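Local coordinates for protein HP1028 (Helicobacter pylori, PDB 4INN) that folds as a lipocalin-type beta-barrel and probably binds or carries a small ligand that has not been established, at residues Gln43-Met48 and Met146-Thr151; Tyr122-Ala127 and Phe136-Asp141. The protein carries 1 engineered substitution. One frame throughout, in Å; residues are numbered along the deposited sequence.

Contact 1: residues Gln43-Met48 and Met146-Thr151. Engineered in segment 146-151: M146 (natural residue Leu).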
# COMPACT_ATOMS: atom_id res chain seq x y z
N GLN A 43 1.82 -6.77 -7.00
CA GLN A 43 1.65 -7.70 -8.09
C GLN A 43 0.98 -6.96 -9.20
O GLN A 43 -0.03 -6.33 -9.00
CB GLN A 43 0.76 -8.87 -7.64
CG GLN A 43 0.82 -10.07 -8.57
CD GLN A 43 -0.09 -11.22 -8.15
OE1 GLN A 43 -0.10 -11.65 -7.01
NE2 GLN A 43 -0.85 -11.73 -9.09
N GLU A 44 1.58 -7.02 -10.37
CA GLU A 44 0.96 -6.57 -11.60
C GLU A 44 -0.43 -7.21 -11.76
O GLU A 44 -0.58 -8.42 -11.56
CB GLU A 44 1.86 -7.02 -12.73
CG GLU A 44 1.39 -6.63 -14.12
CD GLU A 44 2.46 -6.95 -15.14
OE1 GLU A 44 2.93 -8.13 -15.18
OE2 GLU A 44 2.85 -6.01 -15.88
N PHE A 45 -1.42 -6.39 -12.11
CA PHE A 45 -2.77 -6.85 -12.42
C PHE A 45 -3.45 -5.86 -13.33
O PHE A 45 -3.62 -4.71 -12.95
CB PHE A 45 -3.60 -6.98 -11.15
CG PHE A 45 -5.02 -7.43 -11.40
CD1 PHE A 45 -5.27 -8.69 -11.93
CD2 PHE A 45 -6.09 -6.60 -11.08
CE1 PHE A 45 -6.57 -9.11 -12.16
CE2 PHE A 45 -7.39 -7.01 -11.31
CZ PHE A 45 -7.63 -8.27 -11.85
N LEU A 46 -3.84 -6.33 -14.52
CA LEU A 46 -4.39 -5.51 -15.61
C LEU A 46 -3.52 -4.28 -15.92
O LEU A 46 -2.32 -4.43 -16.13
CB LEU A 46 -5.85 -5.16 -15.33
CG LEU A 46 -6.92 -6.06 -16.00
CD1 LEU A 46 -6.49 -7.50 -16.18
CD2 LEU A 46 -8.24 -5.96 -15.23
N TYR A 47 -4.12 -3.09 -15.94
CA TYR A 47 -3.41 -1.84 -16.22
C TYR A 47 -2.74 -1.28 -14.96
O TYR A 47 -2.15 -0.19 -15.00
CB TYR A 47 -4.36 -0.78 -16.84
CG TYR A 47 -5.71 -0.76 -16.18
CD1 TYR A 47 -5.91 -0.07 -14.99
CD2 TYR A 47 -6.78 -1.48 -16.71
CE1 TYR A 47 -7.13 -0.09 -14.35
CE2 TYR A 47 -8.00 -1.50 -16.08
CZ TYR A 47 -8.17 -0.81 -14.89
OH TYR A 47 -9.37 -0.82 -14.26
N MSE A 48 -2.78 -2.03 -13.86
CA MSE A 48 -2.16 -1.61 -12.60
C MSE A 48 -0.82 -2.27 -12.52
O MSE A 48 -0.71 -3.48 -12.34
CB MSE A 48 -3.04 -1.95 -11.40
CG MSE A 48 -4.49 -1.50 -11.65
SE MSE A 48 -5.78 -2.33 -10.40
CE MSE A 48 -4.61 -1.93 -8.85
N MSE A 146 -15.97 -10.88 -1.65
CA MSE A 146 -16.28 -10.44 -3.00
C MSE A 146 -15.14 -9.57 -3.42
O MSE A 146 -15.30 -8.39 -3.77
CB MSE A 146 -17.62 -9.72 -3.04
CG MSE A 146 -18.79 -10.68 -3.19
SE MSE A 146 -20.36 -9.77 -2.41
CE MSE A 146 -21.08 -8.97 -4.07
N GLY A 147 -13.96 -10.20 -3.40
CA GLY A 147 -12.70 -9.54 -3.72
C GLY A 147 -11.69 -10.52 -4.25
O GLY A 147 -12.04 -11.64 -4.61
N LYS A 148 -10.42 -10.11 -4.29
CA LYS A 148 -9.34 -10.89 -4.89
C LYS A 148 -8.09 -10.84 -4.02
O LYS A 148 -7.88 -9.88 -3.31
CB LYS A 148 -9.02 -10.35 -6.28
CG LYS A 148 -8.11 -11.26 -7.10
CD LYS A 148 -8.27 -11.01 -8.61
CE LYS A 148 -7.57 -12.08 -9.44
NZ LYS A 148 -6.11 -12.13 -9.14
N THR A 149 -7.26 -11.85 -4.11
CA THR A 149 -6.07 -11.92 -3.24
C THR A 149 -4.84 -11.90 -4.12
O THR A 149 -4.79 -12.57 -5.14
CB THR A 149 -6.09 -13.18 -2.30
OG1 THR A 149 -7.15 -13.04 -1.34
CG2 THR A 149 -4.78 -13.34 -1.53
N PHE A 150 -3.87 -11.07 -3.75
CA PHE A 150 -2.64 -10.90 -4.52
C PHE A 150 -1.46 -11.22 -3.64
O PHE A 150 -1.56 -11.18 -2.40
CB PHE A 150 -2.54 -9.45 -4.95
CG PHE A 150 -3.66 -8.98 -5.87
CD1 PHE A 150 -3.57 -9.15 -7.22
CD2 PHE A 150 -4.78 -8.32 -5.36
CE1 PHE A 150 -4.56 -8.69 -8.06
CE2 PHE A 150 -5.78 -7.87 -6.18
CZ PHE A 150 -5.68 -8.06 -7.54
N THR A 151 -0.31 -11.50 -4.21
CA THR A 151 0.84 -11.63 -3.33
C THR A 151 1.92 -10.56 -3.54
O THR A 151 2.42 -10.35 -4.63
CB THR A 151 1.32 -13.09 -3.13
OG1 THR A 151 2.75 -13.15 -3.23
CG2 THR A 151 0.69 -14.02 -4.09
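Q43, F150 and F45 carry most of the surface buried where the loop after strand 38-41 meets the last barrel strand, 147-154. The amide oxygen of Q43 takes the backbone N-H of T151: OE1 lies 2.8 Å from T151 N, and the bond is nearly straight at 174°, the donor a little tilted from the carbonyl plane. Q43 reaches the strand because its CG is anti to the backbone N (chi1 -165°) and the chain runs extended beyond it. Its amide passes the edge of the F150 ring, the two planes 78° apart. Beyond it F150 and F45 form a T-shaped pair, the edge of F150 directed at the face of F45; CE1 of F150 comes 3.6 Å from CG of F45, off-centre on that face, with ring centroids 5.2 Å apart. In the eight-stranded barrel of the lipocalin fold this loop links the first two strands and meets the eighth through Q43 and F45. A type II' turn from F45 to M48 bends it, closed by paired backbone bonds between those two residues. The extended chain of K148 brings its CE to 4.1 Å from CE1 of F45. With M48 and K148, F150 also lines the pocket occupied by a polyether chain, probably from the crystallisation liquor, while backbone bonds tie K148 to S138 and F150 to F136.

Contact 2: residues Tyr122-Ala127 and Phe136-Asp141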
# COMPACT_ATOMS: atom_id res chain seq x y z
N TYR A 122 -11.28 0.51 -1.69
CA TYR A 122 -11.60 -0.90 -1.50
C TYR A 122 -11.30 -1.27 -0.07
O TYR A 122 -10.38 -0.74 0.50
CB TYR A 122 -10.72 -1.78 -2.37
CG TYR A 122 -10.88 -1.58 -3.83
CD1 TYR A 122 -11.51 -2.54 -4.61
CD2 TYR A 122 -10.39 -0.44 -4.46
CE1 TYR A 122 -11.66 -2.36 -5.97
CE2 TYR A 122 -10.52 -0.26 -5.82
CZ TYR A 122 -11.16 -1.21 -6.56
OH TYR A 122 -11.27 -1.03 -7.91
N TYR A 123 -12.06 -2.21 0.48
CA TYR A 123 -11.75 -2.75 1.79
C TYR A 123 -10.59 -3.72 1.64
O TYR A 123 -10.52 -4.46 0.68
CB TYR A 123 -12.96 -3.47 2.36
CG TYR A 123 -14.16 -2.60 2.52
CD1 TYR A 123 -14.34 -1.82 3.68
CD2 TYR A 123 -15.16 -2.54 1.53
CE1 TYR A 123 -15.46 -1.01 3.84
CE2 TYR A 123 -16.28 -1.75 1.69
CZ TYR A 123 -16.42 -0.99 2.85
OH TYR A 123 -17.53 -0.19 3.04
N VAL A 124 -9.66 -3.69 2.60
CA VAL A 124 -8.44 -4.48 2.53
C VAL A 124 -8.25 -5.30 3.80
O VAL A 124 -8.44 -4.77 4.93
CB VAL A 124 -7.21 -3.56 2.29
CG1 VAL A 124 -5.90 -4.31 2.49
CG2 VAL A 124 -7.25 -2.98 0.87
N ARG A 125 -7.90 -6.59 3.63
CA ARG A 125 -7.31 -7.38 4.73
C ARG A 125 -6.01 -8.07 4.28
O ARG A 125 -5.76 -8.20 3.10
CB ARG A 125 -8.29 -8.36 5.40
CG ARG A 125 -8.93 -9.39 4.50
CD ARG A 125 -9.80 -10.30 5.34
NE ARG A 125 -10.72 -11.13 4.56
CZ ARG A 125 -10.43 -12.25 3.89
NH1 ARG A 125 -9.19 -12.71 3.83
NH2 ARG A 125 -11.39 -12.90 3.23
N VAL A 126 -5.16 -8.41 5.24
CA VAL A 126 -3.84 -8.90 4.96
C VAL A 126 -3.48 -10.04 5.91
O VAL A 126 -3.72 -9.97 7.12
CB VAL A 126 -2.76 -7.79 5.08
CG1 VAL A 126 -1.38 -8.38 4.82
CG2 VAL A 126 -3.01 -6.65 4.10
N ALA A 127 -2.90 -11.08 5.32
CA ALA A 127 -2.29 -12.19 6.05
C ALA A 127 -0.81 -12.19 5.66
O ALA A 127 -0.50 -12.13 4.48
CB ALA A 127 -2.96 -13.50 5.64
N PHE A 136 -2.52 -10.18 0.05
CA PHE A 136 -3.20 -8.91 0.18
C PHE A 136 -4.55 -9.00 -0.51
O PHE A 136 -4.61 -9.13 -1.75
CB PHE A 136 -2.32 -7.84 -0.47
CG PHE A 136 -2.92 -6.48 -0.48
CD1 PHE A 136 -2.57 -5.56 0.48
CD2 PHE A 136 -3.81 -6.10 -1.48
CE1 PHE A 136 -3.11 -4.30 0.48
CE2 PHE A 136 -4.36 -4.82 -1.49
CZ PHE A 136 -4.00 -3.93 -0.51
N THR A 137 -5.62 -8.95 0.28
CA THR A 137 -6.95 -9.22 -0.23
C THR A 137 -7.73 -7.94 -0.39
O THR A 137 -8.06 -7.29 0.58
CB THR A 137 -7.77 -10.16 0.70
OG1 THR A 137 -7.13 -11.45 0.81
CG2 THR A 137 -9.24 -10.34 0.16
N SER A 138 -8.05 -7.62 -1.63
CA SER A 138 -8.76 -6.40 -1.99
C SER A 138 -10.22 -6.66 -2.45
O SER A 138 -10.46 -7.47 -3.34
CB SER A 138 -7.99 -5.74 -3.11
OG SER A 138 -8.13 -4.34 -3.03
N SER A 139 -11.18 -5.94 -1.87
CA SER A 139 -12.60 -6.31 -1.99
C SER A 139 -13.59 -5.14 -1.95
O SER A 139 -13.23 -4.00 -1.68
CB SER A 139 -12.96 -7.23 -0.83
OG SER A 139 -13.05 -6.47 0.38
N TYR A 140 -14.87 -5.50 -2.12
CA TYR A 140 -15.97 -4.56 -2.26
C TYR A 140 -16.93 -4.13 -1.11
O TYR A 140 -17.28 -2.96 -1.16
CB TYR A 140 -16.80 -4.91 -3.53
CG TYR A 140 -16.16 -4.49 -4.87
CD1 TYR A 140 -15.30 -5.36 -5.57
CD2 TYR A 140 -16.43 -3.23 -5.45
CE1 TYR A 140 -14.72 -4.99 -6.79
CE2 TYR A 140 -15.85 -2.85 -6.67
CZ TYR A 140 -14.98 -3.73 -7.34
OH TYR A 140 -14.38 -3.38 -8.55
N ASP A 141 -17.45 -4.83 -0.08
CA ASP A 141 -17.17 -6.10 0.63
C ASP A 141 -16.27 -5.95 1.89
O ASP A 141 -15.10 -6.34 1.92
CB ASP A 141 -16.79 -7.26 -0.25
CG ASP A 141 -16.83 -8.61 0.50
OD1 ASP A 141 -17.63 -8.84 1.44
OD2 ASP A 141 -16.02 -9.46 0.12
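The ring of Y140 receives the edge of Y122 on one face in a T-shaped pair: CE1 of Y122 lies 3.8 Å from CZ of Y140, and the planes are inclined at 64°. The backbone oxygen of S139 sits at the edge of the Y122 ring, whose hydroxyl is hydrogen-bonded to D118. Y123 meets with its own ring edge the carbonyl oxygen of Y140, part of the cis peptide that joins it to D141, CE2 of Y123 to O of Y140 3.3 Å. Over the centre of one face of the R125 guanidinium lies the methyl CG2 of T137. The F136 ring meets V124 and V126 obliquely; its CE1 is 3.4 Å from CG1 of V124, and W152 stacks with it. F136 reaches across to both valines because its CG is anti to the backbone N (chi1 177°). Backbone bonds join Y123 with S139 and R125 with T137 in both directions, the latter two straighter, and V124 CA adds a C-H contact to T137 O. S139 OG donates to D141 O, tying the strand end to the turn after it. This is an antiparallel beta hairpin in the wall of a lipocalin barrel, with Y122, S138 and Y140 lining the pocket that holds the polyether.

The centres of contacts 1 and 2 lie about 10 Å apart on one closed antiparallel barrel. Along the chain contact 2 is nested between the two segments of contact 1: the loop 43-48 comes first, then strands 120-128 and 134-139, and finally strand 147-154. Strands 134-139 and 147-154 follow each other in the chain and are neighbours in the sheet, so the two contacts share one stretch of barrel wall, and a probable hydrogen bond between T137 OG1 and T149 OG1, 2.7 Å apart, bridges them. Packing of G147 against S139 adds to the join. Both contacts supply residues to the polyether pocket, consistent with a ligand site lined by these strands and the 43-48 loop.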